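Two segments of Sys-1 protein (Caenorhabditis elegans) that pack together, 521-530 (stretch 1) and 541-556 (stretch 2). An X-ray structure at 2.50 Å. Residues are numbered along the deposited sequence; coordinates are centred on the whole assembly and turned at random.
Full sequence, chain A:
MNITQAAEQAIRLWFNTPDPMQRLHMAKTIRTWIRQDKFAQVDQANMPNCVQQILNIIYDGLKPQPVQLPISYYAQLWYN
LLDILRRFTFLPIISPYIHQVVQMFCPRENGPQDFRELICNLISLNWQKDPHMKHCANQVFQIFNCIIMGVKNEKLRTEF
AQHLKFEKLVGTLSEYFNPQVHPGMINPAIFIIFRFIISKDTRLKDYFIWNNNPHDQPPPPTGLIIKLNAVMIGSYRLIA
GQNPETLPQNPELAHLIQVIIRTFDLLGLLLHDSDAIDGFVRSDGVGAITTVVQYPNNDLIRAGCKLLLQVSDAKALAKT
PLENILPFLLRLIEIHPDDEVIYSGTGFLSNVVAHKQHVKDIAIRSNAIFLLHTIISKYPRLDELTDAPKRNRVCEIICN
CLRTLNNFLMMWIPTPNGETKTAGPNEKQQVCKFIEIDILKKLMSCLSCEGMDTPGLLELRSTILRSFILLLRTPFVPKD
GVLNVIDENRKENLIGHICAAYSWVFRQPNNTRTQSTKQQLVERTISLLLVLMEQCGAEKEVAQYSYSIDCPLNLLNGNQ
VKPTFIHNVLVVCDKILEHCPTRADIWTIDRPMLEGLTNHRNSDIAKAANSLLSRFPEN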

# COMPACT_ATOMS: atom_id res chain seq x y z
N LEU A 521 -3.05 5.02 -24.49
CA LEU A 521 -3.46 3.80 -25.17
C LEU A 521 -3.67 4.06 -26.65
O LEU A 521 -3.31 3.24 -27.50
CB LEU A 521 -4.74 3.24 -24.55
CG LEU A 521 -5.21 1.87 -25.07
CD1 LEU A 521 -5.89 1.10 -23.98
CD2 LEU A 521 -6.12 1.99 -26.28
N VAL A 522 -4.28 5.21 -26.95
CA VAL A 522 -4.55 5.64 -28.30
C VAL A 522 -3.24 5.80 -29.07
O VAL A 522 -3.10 5.27 -30.19
CB VAL A 522 -5.37 6.94 -28.30
CG1 VAL A 522 -5.36 7.61 -29.66
CG2 VAL A 522 -6.80 6.65 -27.87
N GLU A 523 -2.28 6.51 -28.45
CA GLU A 523 -0.98 6.79 -29.05
C GLU A 523 -0.21 5.50 -29.30
O GLU A 523 0.38 5.31 -30.37
CB GLU A 523 -0.15 7.72 -28.16
CG GLU A 523 -0.72 9.13 -28.05
CD GLU A 523 0.08 10.03 -27.10
OE1 GLU A 523 -0.56 10.86 -26.40
OE2 GLU A 523 1.34 9.93 -27.07
N ARG A 524 -0.24 4.61 -28.32
CA ARG A 524 0.46 3.35 -28.43
C ARG A 524 -0.15 2.48 -29.52
O ARG A 524 0.57 1.71 -30.15
CB ARG A 524 0.51 2.62 -27.08
CG ARG A 524 1.52 3.24 -26.15
CD ARG A 524 1.42 2.72 -24.75
NE ARG A 524 2.44 3.34 -23.91
CZ ARG A 524 2.69 2.98 -22.66
NH1 ARG A 524 2.01 1.99 -22.11
NH2 ARG A 524 3.64 3.59 -21.96
N THR A 525 -1.45 2.60 -29.74
CA THR A 525 -2.11 1.89 -30.81
C THR A 525 -1.55 2.35 -32.16
O THR A 525 -1.10 1.54 -32.97
CB THR A 525 -3.64 2.10 -30.77
OG1 THR A 525 -4.16 1.59 -29.54
CG2 THR A 525 -4.30 1.41 -31.93
N ILE A 526 -1.58 3.66 -32.40
CA ILE A 526 -1.07 4.22 -33.65
C ILE A 526 0.39 3.77 -33.84
O ILE A 526 0.81 3.35 -34.92
CB ILE A 526 -1.19 5.77 -33.66
CG1 ILE A 526 -2.66 6.21 -33.50
CG2 ILE A 526 -0.58 6.37 -34.93
CD1 ILE A 526 -3.67 5.43 -34.34
N SER A 527 1.14 3.81 -32.75
CA SER A 527 2.56 3.56 -32.80
C SER A 527 2.85 2.07 -33.01
O SER A 527 3.81 1.70 -33.68
CB SER A 527 3.21 4.10 -31.52
OG SER A 527 4.44 3.49 -31.28
N LEU A 528 1.99 1.22 -32.47
CA LEU A 528 2.15 -0.22 -32.68
C LEU A 528 1.73 -0.65 -34.10
O LEU A 528 2.29 -1.61 -34.65
CB LEU A 528 1.39 -1.01 -31.60
CG LEU A 528 1.38 -2.54 -31.69
CD1 LEU A 528 2.77 -3.12 -31.75
CD2 LEU A 528 0.61 -3.12 -30.53
N LEU A 529 0.76 0.02 -34.69
CA LEU A 529 0.36 -0.32 -36.05
C LEU A 529 1.51 0.00 -37.02
O LEU A 529 1.76 -0.76 -37.96
CB LEU A 529 -0.92 0.39 -36.45
CG LEU A 529 -2.19 -0.04 -35.71
CD1 LEU A 529 -3.35 0.85 -36.11
CD2 LEU A 529 -2.53 -1.52 -35.96
N LEU A 530 2.21 1.11 -36.76
CA LEU A 530 3.43 1.48 -37.49
C LEU A 530 4.55 0.45 -37.37
O LEU A 530 5.13 0.02 -38.39
CB LEU A 530 3.93 2.83 -37.01
CG LEU A 530 3.12 4.01 -37.55
CD1 LEU A 530 3.69 5.30 -37.03
CD2 LEU A 530 3.09 4.00 -39.09
N GLU A 541 -1.11 -6.03 -44.98
CA GLU A 541 -1.91 -6.80 -44.04
C GLU A 541 -2.49 -5.91 -42.93
O GLU A 541 -3.67 -6.00 -42.62
CB GLU A 541 -1.07 -7.95 -43.45
CG GLU A 541 -1.86 -9.10 -42.79
CD GLU A 541 -0.98 -10.21 -42.17
OE1 GLU A 541 -1.56 -11.21 -41.66
OE2 GLU A 541 0.27 -10.11 -42.19
N VAL A 542 -1.66 -5.04 -42.36
CA VAL A 542 -2.11 -4.15 -41.29
C VAL A 542 -3.22 -3.22 -41.78
O VAL A 542 -4.25 -3.06 -41.12
CB VAL A 542 -0.95 -3.32 -40.66
CG1 VAL A 542 -1.50 -2.20 -39.81
CG2 VAL A 542 -0.06 -4.20 -39.83
N ALA A 543 -3.00 -2.61 -42.94
CA ALA A 543 -3.97 -1.71 -43.52
C ALA A 543 -5.29 -2.40 -43.76
O ALA A 543 -6.34 -1.92 -43.31
CB ALA A 543 -3.44 -1.13 -44.80
N GLN A 544 -5.28 -3.55 -44.43
CA GLN A 544 -6.55 -4.21 -44.74
C GLN A 544 -7.20 -4.84 -43.51
O GLN A 544 -8.42 -4.91 -43.44
CB GLN A 544 -6.47 -5.13 -45.97
CG GLN A 544 -5.68 -6.40 -45.81
CD GLN A 544 -5.13 -6.95 -47.14
OE1 GLN A 544 -5.58 -6.56 -48.23
NE2 GLN A 544 -4.15 -7.86 -47.04
N TYR A 545 -6.41 -5.25 -42.52
CA TYR A 545 -6.99 -5.72 -41.26
C TYR A 545 -7.43 -4.59 -40.31
O TYR A 545 -7.89 -4.86 -39.21
CB TYR A 545 -6.06 -6.70 -40.54
CG TYR A 545 -6.09 -8.12 -41.07
CD1 TYR A 545 -7.01 -9.04 -40.58
CD2 TYR A 545 -5.20 -8.54 -42.05
CE1 TYR A 545 -7.04 -10.35 -41.06
CE2 TYR A 545 -5.22 -9.85 -42.53
CZ TYR A 545 -6.14 -10.74 -42.04
OH TYR A 545 -6.15 -12.04 -42.51
N SER A 546 -7.30 -3.34 -40.75
CA SER A 546 -7.70 -2.19 -39.92
C SER A 546 -9.01 -1.51 -40.31
O SER A 546 -9.24 -0.36 -39.95
CB SER A 546 -6.59 -1.15 -39.90
OG SER A 546 -5.52 -1.62 -39.12
N TYR A 547 -9.86 -2.22 -41.06
CA TYR A 547 -11.16 -1.70 -41.48
C TYR A 547 -12.05 -1.31 -40.28
O TYR A 547 -12.85 -0.39 -40.37
CB TYR A 547 -11.86 -2.71 -42.39
CG TYR A 547 -12.16 -4.01 -41.68
CD1 TYR A 547 -11.18 -4.99 -41.58
CD2 TYR A 547 -13.39 -4.23 -41.08
CE1 TYR A 547 -11.43 -6.18 -40.91
CE2 TYR A 547 -13.65 -5.41 -40.40
CZ TYR A 547 -12.66 -6.38 -40.32
OH TYR A 547 -12.91 -7.57 -39.65
N SER A 548 -11.88 -1.99 -39.15
CA SER A 548 -12.58 -1.66 -37.90
C SER A 548 -12.25 -0.28 -37.33
O SER A 548 -13.03 0.27 -36.57
CB SER A 548 -12.29 -2.71 -36.83
OG SER A 548 -10.99 -3.27 -37.01
N ILE A 549 -11.11 0.29 -37.71
CA ILE A 549 -10.71 1.61 -37.21
C ILE A 549 -11.24 2.71 -38.12
O ILE A 549 -11.10 2.64 -39.34
CB ILE A 549 -9.17 1.68 -37.01
CG1 ILE A 549 -8.80 1.05 -35.66
CG2 ILE A 549 -8.64 3.11 -37.07
CD1 ILE A 549 -7.30 0.88 -35.45
N ASP A 550 -11.87 3.71 -37.52
CA ASP A 550 -12.29 4.91 -38.24
C ASP A 550 -11.08 5.82 -38.45
O ASP A 550 -10.08 5.70 -37.73
CB ASP A 550 -13.38 5.64 -37.45
CG ASP A 550 -14.23 6.58 -38.33
OD1 ASP A 550 -13.96 6.69 -39.56
OD2 ASP A 550 -15.17 7.21 -37.78
N CYS A 551 -11.18 6.73 -39.42
CA CYS A 551 -10.11 7.66 -39.77
C CYS A 551 -9.27 8.17 -38.59
O CYS A 551 -9.74 9.00 -37.82
CB CYS A 551 -10.71 8.87 -40.47
SG CYS A 551 -9.44 9.94 -41.17
N PRO A 552 -8.02 7.68 -38.46
CA PRO A 552 -7.15 8.13 -37.37
C PRO A 552 -6.90 9.64 -37.37
O PRO A 552 -6.73 10.22 -36.30
CB PRO A 552 -5.84 7.37 -37.62
CG PRO A 552 -6.24 6.19 -38.43
CD PRO A 552 -7.35 6.68 -39.31
N LEU A 553 -6.92 10.26 -38.55
CA LEU A 553 -6.74 11.70 -38.66
C LEU A 553 -7.65 12.49 -37.71
O LEU A 553 -7.26 13.53 -37.18
CB LEU A 553 -6.91 12.19 -40.11
CG LEU A 553 -6.51 13.64 -40.42
CD1 LEU A 553 -5.11 14.01 -39.86
CD2 LEU A 553 -6.57 13.94 -41.91
N ASN A 554 -8.85 11.96 -37.48
CA ASN A 554 -9.82 12.58 -36.56
C ASN A 554 -9.36 12.62 -35.09
O ASN A 554 -9.94 13.33 -34.28
CB ASN A 554 -11.19 11.90 -36.70
CG ASN A 554 -11.85 12.15 -38.06
OD1 ASN A 554 -11.67 13.21 -38.67
ND2 ASN A 554 -12.60 11.17 -38.55
N LEU A 555 -8.31 11.86 -34.77
CA LEU A 555 -7.66 11.94 -33.46
C LEU A 555 -7.00 13.30 -33.22
O LEU A 555 -6.68 13.65 -32.08
CB LEU A 555 -6.58 10.85 -33.35
CG LEU A 555 -6.77 9.51 -32.64
CD1 LEU A 555 -8.22 9.11 -32.40
CD2 LEU A 555 -6.04 8.45 -33.44
N LEU A 556 -6.77 14.04 -34.30
CA LEU A 556 -6.05 15.31 -34.23
C LEU A 556 -6.99 16.49 -34.16
O LEU A 556 -6.54 17.63 -34.07
CB LEU A 556 -5.14 15.48 -35.44
CG LEU A 556 -4.01 14.49 -35.68
CD1 LEU A 556 -3.15 15.00 -36.83
CD2 LEU A 556 -3.17 14.27 -34.44

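The contact between the two stretches is apolar, and no hydrogen bond crosses it. Leu-529 gives up more surface to the other stretch than any other residue here. Its chi1 is m and its chi2 is t, and its two methyls reach different partners. Leu-529 CD1 lies 4.0 Å from Ile-549 CD1, and Leu-529 CD2 lies 4.0 Å from Val-542 CG1. A branched leucine end suits this place because it can touch both neighbours at once. The backbones also come close here, with Leu-529 CA and Val-542 CA 6.9 Å apart. The short valine side chain fits that spacing, and Val-542 CG1 also sits 4.0 Å from the carbonyl atom Leu-529 O.

One helical turn back, the CA-to-CB bond of Ile-526 points sideways. Its m, m rotamer nevertheless brings the end of the chain nearer to stretch 2. Ile-526 CD1 packs 3.9 Å from Leu-555 CD2 and 4.4 Å from Pro-552 CB. Pro-552 opens the 3-10 segment and offers its apolar ring to the contact. A further turn back, Val-522 CG1 meets Leu-555 CG at 3.8 Å. Leu-555 therefore touches two residues of the helix, though both its chi angles lie between wells. In all, 304 Å² is buried, counting both sides.

The polar groups at the edge are satisfied within their own stretches. Ser-546 points toward the helix, and its OG approaches Leu-529 CD2 at 4.4 Å. That hydroxyl donates to the backbone, with Ser-546 OG 2.8 Å from Val-542 O. Thr-525 does likewise: its OG1 donates to Leu-521 O at 2.8 Å. These small side chains can thus be buried without leaving their hydroxyls unpaired. From Ser-546 to Ile-549 the chain makes a type I turn, closed by Ile-549 N to Ser-546 O at 3.0 Å.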